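PDB 6OBT: borrelidin polyketide synthase, type I from Streptomyces parvulus, which probably removes water from beta-hydroxyacyl intermediates on the polyketide assembly line, leaving alpha,beta-unsaturated chains during borrelidin synthesis. Local coordinates for residues V261-T266 against L290-I295; E212-E217 against V268-V273; G41-P46 against V221-L226. All coordinates share one frame; numbering follows the deposited sequence.

Contact 1 (V261-T266 against L290-I295); sequences VRLFAT and LPVLTI
In the second half of what is consistent with the double-hotdog fold of polyketide synthase dehydratases, strand 261-263 runs antiparallel to strand 291-295, their axes 4.8 Å apart. Arg262 and Thr294 form the hydrogen-bonded pair: Arg262 N reaches Thr294 O at 2.9 Å, and Thr294 N returns to Arg262 O at 3.0 Å. The third bond, from Phe264 N to Val292 O, is shorter at 2.7 Å, but here the donor stands 38° out of the carbonyl plane, just where the chain leaves the strand after Leu263 and a classic bulge sets Val292 and Leu293 together against Ala284.

One face of the pair is apolar. With CG1 anti to the backbone N (chi1 -170°), Val261 presents that methyl to Leu293 CD1, 3.9 Å from it, while its CG2 lies alongside Ile295 CG2. Leu263 lays CD1 against the carbonyl of Val292, 3.3 Å from its O. On the other face the Phe264 ring crosses Thr294 at about a right angle; Thr294 CG2 meets the ring edge in plane, 3.6 Å from CE2, and OG1 comes in obliquely near CZ. Phe264 CE1 also lies over the guanidinium face of Arg262, toward its rim. That group is fixed by a salt bridge from NH1 to Asp100 and a hydrogen bond from NH2 to Pro160 O.

Around this pair, Val261 bonds through its backbone to Val102 of strand 101-107, and helix 83-97 covers the apolar face by packing Leu91 on Val261 and Leu263. Beyond Leu293 and Ile295 comes strand 281-286.

Contact 2 (E212-E217 against V268-V273); sequences EISLPE and VTSLRV
Leu271 N donates to Ile213 O across 2.7 Å, the shortest of three backbone bonds here. The same oxygen also takes a CA-H contact from Ser270. Ile213 N answers to Leu271 O at 3.0 Å, which makes these two residues the hydrogen-bonded pair of the antiparallel strands. Just past the strand, Leu215 N reaches Thr269 O, also at 3.0 Å, and carries the pairing into the loops.

On the buried face Ile213 pushes its terminal CD1 against Val273 CG2, 3.5 Å away. Val273 has CG1 anti to the backbone N (chi1 -177°), which leaves CG2 beside that N as the branch Ile213 meets. The opposite face is polar: Ser214 CB sits 3.6 Å from Ser270 OG, which is held by Glu287. Glu212 OE1 is taken by Arg201 and Trp168.

Helix 228-236 lies over the apolar side, with Leu230 against Ile213, Leu215 and Leu271. Strand 199-205 flanks strand 208-214 on its far side, joined by backbone bonds from Glu212 to Arg200 and Arg201, and strand 270-276 is flanked in turn by strand 281-286.

Contact 3 (G41-P46 against V221-L226); sequences GHAFVP and VDAYGL
Tyr224 stands with its ring edge toward the face of Phe44, the planes at 84° and the centroids 5.3 Å apart, a T-shaped pair. Tyr224 CE1 is 3.8 Å above the plane of the Phe44 ring, toward its rim, and the hydroxyl oxygen OH passes 3.3 Å from Phe44 CE1. The methyl of Ala43 lies over one face of the tyrosine ring, with CB 3.4 Å from CZ. His42 meets the same ring obliquely, its CE1 3.8 Å from Tyr224 CD1. With CG anti to the backbone N (chi1 -162°), the imidazole swings under the Ala223 carbonyl, whose O hangs 3.6 Å above the centre of the His42 ring.

That oxygen also accepts from Ala43 N at 2.9 Å, in the carbonyl plane on a lone pair. The imidazole is held in place by two bonds: its ND1 receives Phe44 N at 3.0 Å, and its NE2 bonds to Glu88 OE1. Glu88 also binds the backbone N of Gly225 and Leu226, so one carboxylate ties both loops to helix 83-97.

His42, Phe44 and Tyr224 thus make an aromatic cluster, with Tyr224 supplied by the end of the type I turn 221-224. It joins the loop between strands 38-39 and 47-50 to the lead-in of helix 228-236, consistent with the interface between the two halves of a double-hotdog dehydratase.

Overall arrangement
From the N terminus, loop 41-46 reaches forward over more than half of the chain to 221-226, and contact 3 closes that long loop, tying what are probably the first and second hotdogs together. Before it closes, 212-217 has already opened contact 2, which ends at 268-273, so the two cross. Contact 1 starts at 261-266, inside the span of contact 2, and finishes beyond it at 290-295; these two cross as well, while contacts 3 and 1 follow in series. All three touch: Val292 packs on Leu271, Leu215 on Val221, and Leu263 on Gly225. Contacts 1 and 2 join strands of the second half; contact 3 fastens the loop before strand 47-50 to the turn leading into helix 228-236.

Contact 1 (V261-T266 against L290-I295)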
# COMPACT_ATOMS: atom_id res chain seq x y z
N VAL A 261 -25.24 -4.13 -7.81
CA VAL A 261 -24.76 -3.29 -8.91
C VAL A 261 -23.83 -4.12 -9.79
O VAL A 261 -22.90 -4.76 -9.28
CB VAL A 261 -24.04 -2.04 -8.40
CG1 VAL A 261 -23.76 -1.09 -9.55
CG2 VAL A 261 -24.84 -1.37 -7.30
N ARG A 262 -24.08 -4.11 -11.10
CA ARG A 262 -23.20 -4.78 -12.05
C ARG A 262 -22.91 -3.86 -13.21
O ARG A 262 -23.79 -3.13 -13.69
CB ARG A 262 -23.83 -6.09 -12.57
CG ARG A 262 -24.12 -7.11 -11.49
CD ARG A 262 -23.69 -8.50 -11.91
NE ARG A 262 -24.73 -9.18 -12.66
CZ ARG A 262 -24.56 -10.30 -13.34
NH1 ARG A 262 -23.36 -10.89 -13.36
NH2 ARG A 262 -25.56 -10.85 -14.01
N LEU A 263 -21.66 -3.88 -13.67
CA LEU A 263 -21.22 -3.10 -14.82
C LEU A 263 -20.81 -4.06 -15.92
O LEU A 263 -19.89 -4.87 -15.74
CB LEU A 263 -20.07 -2.17 -14.43
CG LEU A 263 -19.54 -1.26 -15.54
CD1 LEU A 263 -20.61 -0.23 -15.93
CD2 LEU A 263 -18.27 -0.56 -15.13
N PHE A 264 -21.51 -3.99 -17.06
CA PHE A 264 -21.28 -4.95 -18.13
C PHE A 264 -20.31 -4.46 -19.19
O PHE A 264 -19.76 -5.27 -19.93
CB PHE A 264 -22.61 -5.33 -18.78
CG PHE A 264 -23.64 -5.79 -17.79
CD1 PHE A 264 -23.54 -7.05 -17.22
CD2 PHE A 264 -24.68 -4.97 -17.42
CE1 PHE A 264 -24.47 -7.48 -16.28
CE2 PHE A 264 -25.61 -5.39 -16.49
CZ PHE A 264 -25.50 -6.64 -15.92
N ALA A 265 -20.03 -3.16 -19.23
CA ALA A 265 -19.21 -2.59 -20.28
C ALA A 265 -18.49 -1.37 -19.75
O ALA A 265 -19.04 -0.63 -18.92
CB ALA A 265 -20.06 -2.19 -21.49
N THR A 266 -17.28 -1.14 -20.24
CA THR A 266 -16.50 0.04 -19.91
C THR A 266 -16.36 0.94 -21.14
O THR A 266 -16.57 0.51 -22.28
CB THR A 266 -15.12 -0.34 -19.37
OG1 THR A 266 -14.40 -1.06 -20.38
CG2 THR A 266 -15.28 -1.23 -18.15
N LEU A 290 -26.99 -2.48 -26.03
CA LEU A 290 -26.24 -3.50 -25.31
C LEU A 290 -26.18 -3.13 -23.83
O LEU A 290 -26.09 -1.95 -23.49
CB LEU A 290 -24.84 -3.63 -25.86
CG LEU A 290 -24.77 -4.17 -27.29
CD1 LEU A 290 -23.32 -4.44 -27.63
CD2 LEU A 290 -25.65 -5.42 -27.47
N PRO A 291 -26.26 -4.11 -22.92
CA PRO A 291 -26.33 -3.77 -21.50
C PRO A 291 -25.05 -3.08 -21.04
O PRO A 291 -23.96 -3.34 -21.56
CB PRO A 291 -26.51 -5.15 -20.83
CG PRO A 291 -27.10 -5.99 -21.89
CD PRO A 291 -26.46 -5.54 -23.16
N VAL A 292 -25.21 -2.14 -20.09
CA VAL A 292 -24.08 -1.41 -19.52
C VAL A 292 -24.13 -1.50 -17.99
O VAL A 292 -23.12 -1.81 -17.35
CB VAL A 292 -24.07 0.08 -19.96
CG1 VAL A 292 -22.90 0.85 -19.27
CG2 VAL A 292 -24.00 0.22 -21.47
N LEU A 293 -25.29 -1.22 -17.39
CA LEU A 293 -25.33 -1.12 -15.94
C LEU A 293 -26.67 -1.58 -15.40
O LEU A 293 -27.73 -1.28 -15.98
CB LEU A 293 -25.04 0.32 -15.49
CG LEU A 293 -25.23 0.74 -14.03
CD1 LEU A 293 -24.03 0.31 -13.18
CD2 LEU A 293 -25.45 2.26 -13.94
N THR A 294 -26.63 -2.32 -14.28
CA THR A 294 -27.82 -2.63 -13.50
C THR A 294 -27.58 -2.29 -12.03
O THR A 294 -26.51 -2.59 -11.49
CB THR A 294 -28.21 -4.11 -13.64
OG1 THR A 294 -27.07 -4.95 -13.45
CG2 THR A 294 -28.77 -4.38 -15.02
N ILE A 295 -28.58 -1.67 -11.41
CA ILE A 295 -28.64 -1.46 -9.96
C ILE A 295 -29.89 -2.16 -9.45
O ILE A 295 -31.01 -1.72 -9.73
CB ILE A 295 -28.65 0.02 -9.57
CG1 ILE A 295 -27.49 0.79 -10.20
CG2 ILE A 295 -28.60 0.18 -8.06
CD1 ILE A 295 -27.58 2.33 -9.92

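Contact 2 (E212-E217 against V268-V273)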
# COMPACT_ATOMS: atom_id res chain seq x y z
N GLU A 212 -32.48 9.48 -22.07
CA GLU A 212 -31.20 9.50 -22.78
C GLU A 212 -30.25 10.43 -22.03
O GLU A 212 -30.60 11.58 -21.76
CB GLU A 212 -31.37 9.97 -24.23
CG GLU A 212 -31.93 8.91 -25.15
CD GLU A 212 -32.31 9.45 -26.51
OE1 GLU A 212 -33.01 8.73 -27.25
OE2 GLU A 212 -31.91 10.59 -26.85
N ILE A 213 -29.07 9.92 -21.69
CA ILE A 213 -28.08 10.62 -20.87
C ILE A 213 -26.72 10.44 -21.53
O ILE A 213 -26.35 9.31 -21.87
CB ILE A 213 -28.07 10.07 -19.43
CG1 ILE A 213 -29.49 10.07 -18.84
CG2 ILE A 213 -27.16 10.90 -18.55
CD1 ILE A 213 -29.64 9.27 -17.56
N SER A 214 -25.97 11.53 -21.73
CA SER A 214 -24.67 11.39 -22.38
C SER A 214 -23.68 12.46 -21.93
O SER A 214 -24.06 13.56 -21.55
CB SER A 214 -24.82 11.41 -23.91
OG SER A 214 -25.43 12.60 -24.37
N LEU A 215 -22.39 12.10 -21.99
CA LEU A 215 -21.32 13.00 -21.56
C LEU A 215 -21.11 14.11 -22.60
O LEU A 215 -21.45 13.94 -23.78
CB LEU A 215 -20.02 12.21 -21.35
CG LEU A 215 -19.97 11.35 -20.09
CD1 LEU A 215 -18.94 10.22 -20.21
CD2 LEU A 215 -19.67 12.25 -18.89
N PRO A 216 -20.58 15.26 -22.17
CA PRO A 216 -20.15 16.27 -23.14
C PRO A 216 -19.11 15.69 -24.09
O PRO A 216 -18.33 14.81 -23.73
CB PRO A 216 -19.53 17.37 -22.27
CG PRO A 216 -19.93 17.06 -20.87
CD PRO A 216 -20.20 15.60 -20.79
N GLU A 217 -19.10 16.21 -25.32
CA GLU A 217 -18.18 15.70 -26.32
C GLU A 217 -16.73 15.89 -25.88
O GLU A 217 -16.37 16.91 -25.29
CB GLU A 217 -18.43 16.40 -27.66
CG GLU A 217 -19.90 16.65 -27.97
CD GLU A 217 -20.15 16.95 -29.43
OE1 GLU A 217 -19.17 16.96 -30.21
OE2 GLU A 217 -21.32 17.19 -29.80
N VAL A 268 -18.29 3.48 -21.99
CA VAL A 268 -19.54 3.98 -22.55
C VAL A 268 -19.67 5.48 -22.28
O VAL A 268 -19.43 5.94 -21.16
CB VAL A 268 -20.73 3.20 -21.97
CG1 VAL A 268 -22.03 3.69 -22.54
CG2 VAL A 268 -20.56 1.71 -22.23
N THR A 269 -20.07 6.25 -23.30
CA THR A 269 -20.23 7.69 -23.14
C THR A 269 -21.67 8.16 -23.26
O THR A 269 -21.94 9.34 -23.01
CB THR A 269 -19.39 8.44 -24.19
OG1 THR A 269 -19.83 8.10 -25.50
CG2 THR A 269 -17.90 8.11 -24.06
N SER A 270 -22.60 7.29 -23.65
CA SER A 270 -24.00 7.66 -23.82
C SER A 270 -24.88 6.48 -23.43
O SER A 270 -24.62 5.35 -23.85
CB SER A 270 -24.30 8.09 -25.26
OG SER A 270 -25.69 8.28 -25.44
N LEU A 271 -25.94 6.75 -22.65
CA LEU A 271 -26.76 5.69 -22.09
C LEU A 271 -28.24 5.90 -22.38
O LEU A 271 -28.72 7.03 -22.48
CB LEU A 271 -26.62 5.60 -20.58
CG LEU A 271 -25.24 5.24 -20.05
CD1 LEU A 271 -25.23 5.54 -18.56
CD2 LEU A 271 -24.94 3.79 -20.32
N ARG A 272 -28.94 4.77 -22.49
CA ARG A 272 -30.40 4.70 -22.40
C ARG A 272 -30.75 4.05 -21.07
O ARG A 272 -30.21 2.98 -20.74
CB ARG A 272 -30.97 3.91 -23.58
CG ARG A 272 -30.64 4.59 -24.88
CD ARG A 272 -30.90 3.76 -26.12
NE ARG A 272 -30.68 4.58 -27.30
CZ ARG A 272 -31.02 4.25 -28.53
NH1 ARG A 272 -30.78 5.07 -29.54
NH2 ARG A 272 -31.61 3.08 -28.76
N VAL A 273 -31.59 4.71 -20.28
CA VAL A 273 -31.77 4.40 -18.87
C VAL A 273 -33.24 4.14 -18.59
O VAL A 273 -34.11 4.85 -19.11
CB VAL A 273 -31.22 5.53 -17.98
CG1 VAL A 273 -31.33 5.18 -16.51
CG2 VAL A 273 -29.76 5.82 -18.34

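Contact 3 (G41-P46 against V221-L226)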
# COMPACT_ATOMS: atom_id res chain seq x y z
N GLY A 41 -4.84 0.70 -13.14
CA GLY A 41 -5.62 1.07 -14.31
C GLY A 41 -6.87 1.90 -14.09
O GLY A 41 -7.74 1.92 -14.96
N HIS A 42 -6.99 2.56 -12.94
CA HIS A 42 -8.10 3.46 -12.66
C HIS A 42 -7.56 4.86 -12.40
O HIS A 42 -6.52 5.02 -11.76
CB HIS A 42 -8.92 3.02 -11.46
CG HIS A 42 -10.28 3.65 -11.40
ND1 HIS A 42 -10.49 4.90 -10.84
CD2 HIS A 42 -11.48 3.23 -11.86
CE1 HIS A 42 -11.77 5.21 -10.94
NE2 HIS A 42 -12.39 4.21 -11.56
N ALA A 43 -8.30 5.87 -12.87
CA ALA A 43 -7.87 7.25 -12.72
C ALA A 43 -7.78 7.66 -11.25
O ALA A 43 -6.81 8.33 -10.85
CB ALA A 43 -8.82 8.19 -13.47
N PHE A 44 -8.75 7.26 -10.43
CA PHE A 44 -8.76 7.66 -9.02
C PHE A 44 -7.86 6.79 -8.15
O PHE A 44 -7.36 7.28 -7.13
CB PHE A 44 -10.17 7.60 -8.44
CG PHE A 44 -11.09 8.68 -8.96
CD1 PHE A 44 -10.59 9.78 -9.63
CD2 PHE A 44 -12.45 8.57 -8.78
CE1 PHE A 44 -11.45 10.76 -10.11
CE2 PHE A 44 -13.31 9.54 -9.26
CZ PHE A 44 -12.81 10.64 -9.92
N VAL A 45 -7.69 5.52 -8.48
CA VAL A 45 -6.80 4.67 -7.67
C VAL A 45 -5.79 4.01 -8.61
O VAL A 45 -5.98 2.87 -9.04
CB VAL A 45 -7.59 3.64 -6.84
CG1 VAL A 45 -8.20 4.34 -5.64
CG2 VAL A 45 -8.67 2.96 -7.66
N PRO A 46 -4.71 4.72 -8.95
CA PRO A 46 -3.77 4.20 -9.97
C PRO A 46 -2.91 3.04 -9.49
O PRO A 46 -2.25 2.42 -10.34
CB PRO A 46 -2.90 5.42 -10.29
CG PRO A 46 -3.65 6.60 -9.75
CD PRO A 46 -4.41 6.11 -8.58
N VAL A 221 -12.72 9.08 -20.94
CA VAL A 221 -13.27 8.04 -20.08
C VAL A 221 -12.37 6.81 -20.02
O VAL A 221 -12.78 5.76 -19.52
CB VAL A 221 -14.70 7.66 -20.51
CG1 VAL A 221 -15.57 8.91 -20.64
CG2 VAL A 221 -14.68 6.91 -21.83
N ASP A 222 -11.14 6.93 -20.52
CA ASP A 222 -10.27 5.76 -20.64
C ASP A 222 -10.01 5.10 -19.29
O ASP A 222 -9.98 3.87 -19.20
CB ASP A 222 -8.95 6.17 -21.30
CG ASP A 222 -9.02 6.14 -22.81
OD1 ASP A 222 -9.89 5.42 -23.34
OD2 ASP A 222 -8.21 6.82 -23.46
N ALA A 223 -9.84 5.89 -18.23
CA ALA A 223 -9.41 5.31 -16.95
C ALA A 223 -10.56 5.12 -15.98
O ALA A 223 -10.35 5.11 -14.76
CB ALA A 223 -8.31 6.18 -16.32
N TYR A 224 -11.78 4.95 -16.48
CA TYR A 224 -12.95 4.73 -15.66
C TYR A 224 -13.71 3.51 -16.18
O TYR A 224 -13.59 3.13 -17.34
CB TYR A 224 -13.87 5.96 -15.66
CG TYR A 224 -13.19 7.18 -15.09
CD1 TYR A 224 -13.22 7.42 -13.72
CD2 TYR A 224 -12.55 8.09 -15.91
CE1 TYR A 224 -12.61 8.53 -13.18
CE2 TYR A 224 -11.93 9.23 -15.37
CZ TYR A 224 -11.97 9.43 -14.00
OH TYR A 224 -11.36 10.54 -13.44
N GLY A 225 -14.47 2.88 -15.29
CA GLY A 225 -15.39 1.85 -15.72
C GLY A 225 -16.58 2.57 -16.34
O GLY A 225 -16.83 2.46 -17.54
N LEU A 226 -17.29 3.34 -15.51
CA LEU A 226 -18.33 4.27 -15.95
C LEU A 226 -18.01 5.64 -15.38
O LEU A 226 -18.01 5.82 -14.16
CB LEU A 226 -19.72 3.81 -15.50
CG LEU A 226 -20.90 4.71 -15.94
CD1 LEU A 226 -20.97 4.74 -17.46
CD2 LEU A 226 -22.20 4.22 -15.35